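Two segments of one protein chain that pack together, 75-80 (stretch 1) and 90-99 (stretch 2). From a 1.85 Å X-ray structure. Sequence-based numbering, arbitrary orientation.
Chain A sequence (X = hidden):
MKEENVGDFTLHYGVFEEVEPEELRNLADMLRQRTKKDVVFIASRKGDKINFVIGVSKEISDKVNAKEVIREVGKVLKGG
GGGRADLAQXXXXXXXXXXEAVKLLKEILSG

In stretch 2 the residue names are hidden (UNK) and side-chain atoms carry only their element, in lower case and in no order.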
ATOM      1  N   LYS A  75       9.117  -1.934  -6.303  1.00 20.22           N
ATOM      2  CA  LYS A  75      10.333  -1.565  -7.027  1.00 22.23           C
ATOM      3  C   LYS A  75      11.013  -0.340  -6.409  1.00 31.39           C
ATOM      4  O   LYS A  75      12.229  -0.333  -6.204  1.00 23.13           O
ATOM      5  CB  LYS A  75      10.027  -1.309  -8.506  1.00 27.20           C
ATOM      6  CG  LYS A  75      11.199  -0.751  -9.286  1.00 32.66           C
ATOM      7  CD  LYS A  75      10.882  -0.719 -10.768  1.00 45.00           C
ATOM      8  CE  LYS A  75      12.105  -0.349 -11.588  1.00 47.91           C
ATOM      9  NZ  LYS A  75      11.794  -0.457 -13.034  1.00 37.74           N
ATOM     10  N   VAL A  76      10.223   0.688  -6.114  1.00 24.06           N
ATOM     11  CA  VAL A  76      10.728   1.912  -5.481  1.00 27.24           C
ATOM     12  C   VAL A  76      11.357   1.636  -4.110  1.00 24.74           C
ATOM     13  O   VAL A  76      12.378   2.228  -3.742  1.00 23.07           O
ATOM     14  CB  VAL A  76       9.606   2.971  -5.366  1.00 26.96           C
ATOM     15  CG1 VAL A  76      10.063   4.165  -4.561  1.00 18.85           C
ATOM     16  CG2 VAL A  76       9.145   3.400  -6.762  1.00 29.72           C
ATOM     17  N   LEU A  77      10.762   0.707  -3.371  1.00 21.27           N
ATOM     18  CA  LEU A  77      11.225   0.370  -2.030  1.00 23.96           C
ATOM     19  C   LEU A  77      12.314  -0.709  -2.056  1.00 24.84           C
ATOM     20  O   LEU A  77      12.666  -1.263  -1.013  1.00 23.54           O
ATOM     21  CB  LEU A  77      10.036  -0.075  -1.167  1.00 20.98           C
ATOM     22  CG  LEU A  77       8.991   1.015  -0.924  1.00 18.71           C
ATOM     23  CD1 LEU A  77       7.807   0.449  -0.148  1.00 24.12           C
ATOM     24  CD2 LEU A  77       9.625   2.176  -0.157  1.00 18.08           C
ATOM     25  N   LYS A  78      12.848  -0.980  -3.248  1.00 20.85           N
ATOM     26  CA  LYS A  78      13.881  -1.996  -3.450  1.00 24.05           C
ATOM     27  C   LYS A  78      13.409  -3.336  -2.897  1.00 28.17           C
ATOM     28  O   LYS A  78      14.087  -3.968  -2.078  1.00 21.75           O
ATOM     29  CB  LYS A  78      15.207  -1.565  -2.806  1.00 22.98           C
ATOM     30  CG  LYS A  78      15.737  -0.225  -3.328  1.00 29.50           C
ATOM     31  CD  LYS A  78      16.116  -0.327  -4.799  1.00 50.43           C
ATOM     32  CE  LYS A  78      16.824   0.933  -5.282  1.00 50.64           C
ATOM     33  NZ  LYS A  78      17.304   0.749  -6.689  1.00 54.78           N
ATOM     34  N   GLY A  79      12.220  -3.746  -3.333  1.00 23.37           N
ATOM     35  CA  GLY A  79      11.633  -5.000  -2.894  1.00 27.20           C
ATOM     36  C   GLY A  79      10.634  -5.550  -3.897  1.00 31.32           C
ATOM     37  O   GLY A  79      10.535  -5.071  -5.029  1.00 34.77           O
ATOM     38  N   GLY A  80       9.893  -6.566  -3.478  1.00 30.00           N
ATOM     39  CA  GLY A  80       8.933  -7.209  -4.359  1.00 30.53           C
ATOM     40  C   GLY A  80       7.563  -7.169  -3.740  1.00 33.92           C
ATOM     41  O   GLY A  80       7.240  -6.241  -3.004  1.00 37.44           O
ATOM     42  N   UNK A  90       4.515  -7.049   0.525  1.00 22.06           N
ATOM     43  CA  UNK A  90       5.901  -7.292   0.127  1.00 25.45           C
ATOM     44  C   UNK A  90       6.908  -6.765   1.133  1.00 24.43           C
ATOM     45  O   UNK A  90       6.548  -6.109   2.122  1.00 19.99           O
ATOM     46  N   UNK A  91       8.178  -7.064   0.879  1.00 23.08           N
ATOM     47  CA  UNK A  91       9.265  -6.561   1.707  1.00 27.70           C
ATOM     48  C   UNK A  91      10.312  -5.928   0.812  1.00 25.13           C
ATOM     49  O   UNK A  91      10.420  -6.271  -0.373  1.00 29.18           O
ATOM     50  N   UNK A  92      11.070  -4.992   1.371  1.00 22.86           N
ATOM     51  CA  UNK A  92      12.062  -4.252   0.605  1.00 24.11           C
ATOM     52  C   UNK A  92      13.199  -3.749   1.468  1.00 26.93           C
ATOM     53  O   UNK A  92      13.180  -3.920   2.691  1.00 27.42           O
ATOM     54  N   UNK A  93      14.177  -3.112   0.825  1.00 25.72           N
ATOM     55  CA  UNK A  93      15.427  -2.725   1.476  1.00 28.83           C
ATOM     56  C   UNK A  93      15.606  -1.211   1.594  1.00 38.95           C
ATOM     57  O   UNK A  93      16.640  -0.746   2.070  1.00 28.37           O
ATOM     58  c   UNK A  93      16.620  -3.284   0.692  1.00 35.77           C
ATOM     59  c   UNK A  93      16.652  -5.638  -2.322  1.00 53.83           C
ATOM     60  c   UNK A  93      16.361  -4.596  -0.033  1.00 54.80           C
ATOM     61  c   UNK A  93      17.243  -4.698  -1.274  1.00 59.44           C
ATOM     62  n   UNK A  93      17.227  -5.375  -3.678  1.00 58.12           N
ATOM     63  N   UNK A  94      14.616  -0.438   1.158  1.00 23.40           N
ATOM     64  CA  UNK A  94      14.781   1.018   1.127  1.00 21.10           C
ATOM     65  C   UNK A  94      13.684   1.775   1.879  1.00 23.73           C
ATOM     66  O   UNK A  94      12.817   2.397   1.258  1.00 26.06           O
ATOM     67  c   UNK A  94      14.865   1.511  -0.321  1.00 26.21           C
ATOM     68  N   UNK A  95      13.735   1.760   3.222  1.00 27.25           N
ATOM     69  CA  UNK A  95      12.669   2.396   4.006  1.00 29.64           C
ATOM     70  C   UNK A  95      12.556   3.888   3.729  1.00 31.45           C
ATOM     71  O   UNK A  95      11.450   4.442   3.727  1.00 29.12           O
ATOM     72  c   UNK A  95      14.782   1.178   4.078  1.00 31.83           C
ATOM     73  c   UNK A  95      13.110   2.174   5.456  1.00 29.79           C
ATOM     74  c   UNK A  95      14.104   1.074   5.406  1.00 27.68           C
ATOM     75  N   UNK A  96      13.693   4.528   3.475  1.00 23.85           N
ATOM     76  CA  UNK A  96      13.716   5.977   3.257  1.00 21.71           C
ATOM     77  C   UNK A  96      13.007   6.393   1.977  1.00 24.74           C
ATOM     78  O   UNK A  96      12.817   7.584   1.723  1.00 24.76           O
ATOM     79  c   UNK A  96      15.786   6.479   4.600  1.00 42.27           C
ATOM     80  o   UNK A  96      15.047   6.418   5.606  1.00 37.25           O
ATOM     81  o   UNK A  96      17.030   6.530   4.665  1.00 49.06           O
ATOM     82  c   UNK A  96      15.152   6.491   3.235  1.00 24.53           C
ATOM     83  N   UNK A  97      12.619   5.413   1.171  1.00 24.36           N
ATOM     84  CA  UNK A  97      11.993   5.704  -0.111  1.00 20.85           C
ATOM     85  C   UNK A  97      10.461   5.630  -0.083  1.00 21.77           C
ATOM     86  O   UNK A  97       9.815   5.663  -1.125  1.00 22.04           O
ATOM     87  c   UNK A  97      14.520   4.379  -2.772  1.00 41.98           C
ATOM     88  c   UNK A  97      13.863   4.823  -4.083  1.00 57.89           C
ATOM     89  c   UNK A  97      12.572   4.805  -1.202  1.00 22.96           C
ATOM     90  n   UNK A  97      14.069   3.818  -5.184  1.00 38.64           N
ATOM     91  c   UNK A  97      14.013   5.172  -1.571  1.00 26.56           C
ATOM     92  N   UNK A  98       9.878   5.576   1.109  1.00 20.07           N
ATOM     93  CA  UNK A  98       8.416   5.536   1.219  1.00 19.95           C
ATOM     94  C   UNK A  98       7.705   6.751   0.599  1.00 22.56           C
ATOM     95  O   UNK A  98       6.728   6.585  -0.132  1.00 23.33           O
ATOM     96  c   UNK A  98       5.758   6.361   3.306  1.00 25.57           C
ATOM     97  c   UNK A  98       7.971   5.337   2.670  1.00 23.17           C
ATOM     98  c   UNK A  98       4.380   6.293   3.474  1.00 25.41           C
ATOM     99  c   UNK A  98       3.704   5.122   3.176  1.00 24.56           C
ATOM    100  c   UNK A  98       5.789   4.094   2.546  1.00 24.62           C
ATOM    101  c   UNK A  98       4.404   4.018   2.708  1.00 26.21           C
ATOM    102  c   UNK A  98       6.474   5.261   2.842  1.00 21.03           C
ATOM    103  N   UNK A  99       8.178   7.974   0.897  1.00 20.87           N
ATOM    104  CA  UNK A  99       7.536   9.139   0.277  1.00 22.06           C
ATOM    105  C   UNK A  99       7.508   9.052  -1.256  1.00 26.06           C
ATOM    106  O   UNK A  99       6.513   9.422  -1.886  1.00 22.80           O
ATOM    107  c   UNK A  99       9.021   9.837   2.018  1.00 27.63           C
ATOM    108  c   UNK A  99       9.263   8.367   1.815  1.00 23.44           C
ATOM    109  c   UNK A  99       8.405  10.310   0.748  1.00 24.03           C
TER

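Position 90 carries no atom beyond its backbone. Its CA lies 3.6 Å from Gly80 O in a CA-H...O contact, and an ideal CB would fall 2.1 Å from that oxygen, a clash. It is Gly90. Position 91 is equally bare, but here a CB would point away from stretch 1 with room to spare, so the space does not decide; the absence of any side-chain atom does, and the residue is Gly91. Its O accepts a hydrogen bond from Gly80 N at 3.2 Å and lies 3.1 Å from Gly79 CA.

Position 92, again without side-chain atoms, has its CA 3.6 Å from Gly79 CA. An ideal CB would sit 2.4 Å from Leu77 O, too close to be tolerated, and the residue is Gly92. The same holds across the bridge, where a CB on Gly79 would lie 1.9 Å from Gly91 O.

Position 93 has four carbons in an unbranched row ending in nitrogen; the fourth carbon lies 3.1 Å from Lys78 O and the third 4.0 Å from Lys78 CB. It is Lys93, with chi1 of -31° between wells and the later angles all t. Position 94 has a single carbon, directed toward stretch 1 and 3.6 Å from Lys78 CG: Ala94.

At position 95 three carbons close a ring onto the backbone N, the signature of Pro95; its CB points away from stretch 1. Position 96 has two carbons, the second carrying two oxygens, with CA-to-CB pointing away and no contact with stretch 1: Asp96.

Position 97 shows another row of four carbons ending in nitrogen, that nitrogen 2.7 Å from Val76 O. This is Lys97, whose NZ donates a hydrogen bond to that carbonyl, while its CE packs 3.9 Å from Val76 CG1. Position 98 has one carbon followed by a six-carbon ring; its CA-to-CB bond points away from stretch 1, and its backbone N lies 3.6 Å from Leu77 CD2. It is Phe98. Position 99, three carbons in a ring through N, is Pro99, which makes no contact.

Backbone pairing supplies four of the five hydrogen bonds, while the side chains of Leu77, Lys78 and Lys97 add packing, with Leu77 CD2 3.6 Å from Lys97 C. A single bridge joins Gly79 and Gly92, close enough that neither has space for a CB. Beside it, Leu77 O receives Ala94 N at 3.0 Å (140° at the hydrogen) and, weakly, Lys93 N at 3.0 Å (126°); Lys93 N also donates to Lys78 O at 3.0 Å (137°). Lys97 extends the attachment to the helical end of stretch 1, and 522 Å² is buried, both sides summed.

Stretch 2 90-99: GGGKAPDKFP
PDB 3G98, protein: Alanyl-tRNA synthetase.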